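Local coordinates for phenazine biosynthesis protein PhzF family (Enterococcus faecalis, PDB 1S7J) that is of unestablished activity but belongs to the PhzF family and is probably an isomerase, at residues A[102-107]-A[111-116]. Residues are numbered along the deposited sequence; the frame is centred on the assembly and turned at random.
Sequences LAVTKK and YYLDFP
Thr105 and Tyr112 form the hydrogen-bonded pair of an antiparallel beta hairpin made by strands 100-107 and 110-116. Strand 92-97 flanks the hairpin beyond 102-107, and strand 243-259 beyond 111-116. Thr105 N donates to Tyr112 O at 3.2 Å. In return, Tyr112 N donates to Thr105 O at 2.8 Å. Each carbonyl oxygen also takes a CA-H...O contact: Val104 CA-H points at Tyr112 O, and Tyr111 CA-H at Thr105 O. The strand axes run at 150°, and the strands part toward Ala103 and Asp114. Water enters there: one molecule bridges Ala103 O and, weakly, Asp114 N. A second accepts from Ala103 N and links it to Asp114 OD2. The other oxygen of this carboxylate, OD1, makes a salt bridge with Arg243.

Val104, Lys106, Tyr111 and Leu113 share the face turned to helix 72-85. With CG1 of Val104 anti to the backbone N (chi1 -176°), that methyl is the branch that reaches the opposite strand. It touches both Tyr111 CB and Leu113 CD1, each 3.9 Å away. Lys106 runs alongside Tyr111, its CD 3.8 Å from ring atom CE2. The amine of Lys106 hydrogen-bonds to Glu108 O, while the Tyr111 hydroxyl is hydrogen-bonded to Asn84 ND2. On the face of Thr105 and Tyr112, the Tyr112 ring lies against strand 102-107. Thr105 O lies in the ring plane at its edge, 3.2 Å from CD1, and Lys107 CB sits 3.7 Å from CE1. Thr105 OG1 is hydrogen-bonded to Thr92 OG1. The result is a two-stranded beta hairpin with an inner face packed on a helix, consistent with the strand-wrapped helices of the DAP epimerase-like fold.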
ATOM      1  N   LEU A 102       0.054  12.217  -9.727  1.00 29.48           N
ATOM      2  CA  LEU A 102       0.700  10.965  -9.363  1.00 25.18           C
ATOM      3  C   LEU A 102       1.192  10.319 -10.647  1.00 18.99           C
ATOM      4  O   LEU A 102       0.593  10.510 -11.709  1.00 24.34           O
ATOM      5  CB  LEU A 102      -0.310  10.044  -8.687  1.00 23.08           C
ATOM      6  CG  LEU A 102      -1.109  10.626  -7.527  1.00 22.20           C
ATOM      7  CD1 LEU A 102      -2.308   9.767  -7.231  1.00 21.94           C
ATOM      8  CD2 LEU A 102      -0.210  10.747  -6.317  1.00 30.95           C
ATOM      9  N   ALA A 103       2.244   9.531 -10.553  1.00 20.57           N
ATOM     10  CA  ALA A 103       2.808   8.860 -11.701  1.00 21.81           C
ATOM     11  C   ALA A 103       3.276   7.468 -11.355  1.00 22.63           C
ATOM     12  O   ALA A 103       3.884   7.250 -10.310  1.00 23.08           O
ATOM     13  CB  ALA A 103       3.969   9.666 -12.259  1.00 17.71           C
ATOM     14  N   VAL A 104       2.963   6.514 -12.227  1.00 19.90           N
ATOM     15  CA  VAL A 104       3.381   5.128 -12.044  1.00 20.57           C
ATOM     16  C   VAL A 104       4.154   4.775 -13.311  1.00 18.74           C
ATOM     17  O   VAL A 104       3.735   5.136 -14.414  1.00 22.63           O
ATOM     18  CB  VAL A 104       2.146   4.159 -11.876  1.00 12.47           C
ATOM     19  CG1 VAL A 104       2.626   2.741 -11.591  1.00  8.92           C
ATOM     20  CG2 VAL A 104       1.248   4.639 -10.743  1.00 13.52           C
ATOM     21  N   THR A 105       5.245   4.075 -13.171  1.00 21.47           N
ATOM     22  CA  THR A 105       6.047   3.730 -14.319  1.00 23.09           C
ATOM     23  C   THR A 105       6.173   2.241 -14.442  1.00 25.65           C
ATOM     24  O   THR A 105       6.479   1.543 -13.454  1.00 25.07           O
ATOM     25  CB  THR A 105       7.463   4.356 -14.210  1.00 21.21           C
ATOM     26  OG1 THR A 105       7.354   5.776 -14.034  1.00 23.85           O
ATOM     27  CG2 THR A 105       8.273   4.066 -15.452  1.00 14.28           C
ATOM     28  N   LYS A 106       5.920   1.731 -15.653  1.00 28.94           N
ATOM     29  CA  LYS A 106       6.006   0.295 -15.948  1.00 29.60           C
ATOM     30  C   LYS A 106       7.361  -0.094 -16.546  1.00 28.10           C
ATOM     31  O   LYS A 106       7.777   0.438 -17.574  1.00 26.99           O
ATOM     32  CB  LYS A 106       4.868  -0.121 -16.901  1.00 23.58           C
ATOM     33  CG  LYS A 106       4.912  -1.576 -17.359  1.00 24.16           C
ATOM     34  CD  LYS A 106       3.615  -1.939 -18.095  1.00 28.47           C
ATOM     35  CE  LYS A 106       3.780  -3.133 -19.024  1.00 34.89           C
ATOM     36  NZ  LYS A 106       4.294  -4.350 -18.337  1.00 36.60           N
ATOM     37  N   LYS A 107       8.052  -0.987 -15.872  1.00 29.32           N
ATOM     38  CA  LYS A 107       9.324  -1.467 -16.331  1.00 32.15           C
ATOM     39  C   LYS A 107       9.260  -2.982 -16.204  1.00 31.00           C
ATOM     40  O   LYS A 107       9.447  -3.538 -15.110  1.00 31.20           O
ATOM     41  CB  LYS A 107      10.460  -0.887 -15.483  1.00 37.71           C
ATOM     42  CG  LYS A 107      11.847  -1.231 -16.006  1.00 46.96           C
ATOM     43  CD  LYS A 107      12.945  -0.764 -15.069  1.00 54.14           C
ATOM     44  CE  LYS A 107      14.319  -1.128 -15.630  1.00 58.58           C
ATOM     45  NZ  LYS A 107      14.450  -2.595 -15.901  1.00 64.43           N
ATOM     46  N   TYR A 111       5.597  -2.238 -11.548  1.00 24.90           N
ATOM     47  CA  TYR A 111       4.968  -0.925 -11.582  1.00 26.88           C
ATOM     48  C   TYR A 111       5.594  -0.156 -10.415  1.00 26.78           C
ATOM     49  O   TYR A 111       5.712  -0.683  -9.301  1.00 18.77           O
ATOM     50  CB  TYR A 111       3.438  -1.067 -11.437  1.00 25.32           C
ATOM     51  CG  TYR A 111       2.862  -1.986 -12.505  1.00 27.08           C
ATOM     52  CD1 TYR A 111       3.020  -3.375 -12.407  1.00 26.93           C
ATOM     53  CD2 TYR A 111       2.309  -1.467 -13.688  1.00 18.67           C
ATOM     54  CE1 TYR A 111       2.671  -4.221 -13.457  1.00 24.06           C
ATOM     55  CE2 TYR A 111       1.951  -2.319 -14.748  1.00 23.00           C
ATOM     56  CZ  TYR A 111       2.150  -3.693 -14.622  1.00 20.10           C
ATOM     57  OH  TYR A 111       1.915  -4.518 -15.677  1.00 24.78           O
ATOM     58  N   TYR A 112       6.084   1.040 -10.707  1.00 27.00           N
ATOM     59  CA  TYR A 112       6.756   1.858  -9.712  1.00 28.48           C
ATOM     60  C   TYR A 112       6.014   3.075  -9.206  1.00 26.99           C
ATOM     61  O   TYR A 112       5.524   3.894  -9.984  1.00 27.37           O
ATOM     62  CB  TYR A 112       8.137   2.257 -10.230  1.00 26.20           C
ATOM     63  CG  TYR A 112       9.023   1.072 -10.492  1.00 19.12           C
ATOM     64  CD1 TYR A 112       8.861   0.293 -11.648  1.00 23.71           C
ATOM     65  CD2 TYR A 112      10.006   0.692  -9.572  1.00 22.51           C
ATOM     66  CE1 TYR A 112       9.656  -0.840 -11.874  1.00 25.82           C
ATOM     67  CE2 TYR A 112      10.804  -0.432  -9.786  1.00 19.76           C
ATOM     68  CZ  TYR A 112      10.627  -1.195 -10.933  1.00 27.47           C
ATOM     69  OH  TYR A 112      11.401  -2.311 -11.129  1.00 35.44           O
ATOM     70  N   LEU A 113       5.887   3.151  -7.893  1.00 29.12           N
ATOM     71  CA  LEU A 113       5.231   4.261  -7.234  1.00 28.77           C
ATOM     72  C   LEU A 113       6.294   5.023  -6.479  1.00 28.72           C
ATOM     73  O   LEU A 113       7.312   4.443  -6.069  1.00 31.29           O
ATOM     74  CB  LEU A 113       4.170   3.757  -6.260  1.00 27.53           C
ATOM     75  CG  LEU A 113       2.842   3.218  -6.798  1.00 28.85           C
ATOM     76  CD1 LEU A 113       3.051   2.113  -7.802  1.00 22.06           C
ATOM     77  CD2 LEU A 113       2.041   2.700  -5.622  1.00 23.13           C
ATOM     78  N   ASP A 114       6.077   6.301  -6.281  1.00 30.61           N
ATOM     79  CA  ASP A 114       7.028   7.154  -5.571  1.00 30.74           C
ATOM     80  C   ASP A 114       6.404   7.732  -4.313  1.00 30.05           C
ATOM     81  O   ASP A 114       5.252   8.174  -4.321  1.00 27.91           O
ATOM     82  CB  ASP A 114       7.493   8.298  -6.483  1.00 34.09           C
ATOM     83  CG  ASP A 114       6.330   9.111  -7.028  1.00 45.04           C
ATOM     84  OD1 ASP A 114       5.931  10.099  -6.374  1.00 45.30           O
ATOM     85  OD2 ASP A 114       5.794   8.746  -8.098  1.00 43.60           O
ATOM     86  N   PHE A 115       7.170   7.742  -3.233  1.00 26.86           N
ATOM     87  CA  PHE A 115       6.685   8.285  -1.966  1.00 31.60           C
ATOM     88  C   PHE A 115       7.728   9.190  -1.329  1.00 33.68           C
ATOM     89  O   PHE A 115       8.925   9.047  -1.581  1.00 34.56           O
ATOM     90  CB  PHE A 115       6.328   7.151  -0.994  1.00 25.80           C
ATOM     91  CG  PHE A 115       5.098   6.397  -1.371  1.00 25.34           C
ATOM     92  CD1 PHE A 115       3.834   6.875  -1.020  1.00 22.30           C
ATOM     93  CD2 PHE A 115       5.191   5.193  -2.075  1.00 17.25           C
ATOM     94  CE1 PHE A 115       2.685   6.173  -1.365  1.00 26.45           C
ATOM     95  CE2 PHE A 115       4.056   4.488  -2.423  1.00 21.09           C
ATOM     96  CZ  PHE A 115       2.793   4.974  -2.067  1.00 25.64           C
ATOM     97  N   PRO A 116       7.282  10.167  -0.506  1.00 35.42           N
ATOM     98  CA  PRO A 116       8.207  11.094   0.162  1.00 39.40           C
ATOM     99  C   PRO A 116       9.229  10.383   1.053  1.00 42.56           C
ATOM    100  O   PRO A 116       8.920   9.380   1.674  1.00 42.02           O
ATOM    101  CB  PRO A 116       7.262  11.983   0.984  1.00 38.05           C
ATOM    102  CG  PRO A 116       5.990  11.139   1.122  1.00 37.36           C
ATOM    103  CD  PRO A 116       5.882  10.528  -0.231  1.00 33.54           C
TER
HETATM  104  O   HOH W   1       3.072   7.410  -7.211  1.00 30.06           O
HETATM  105  O   HOH W   2       3.046  10.008  -7.623  1.00 39.55           O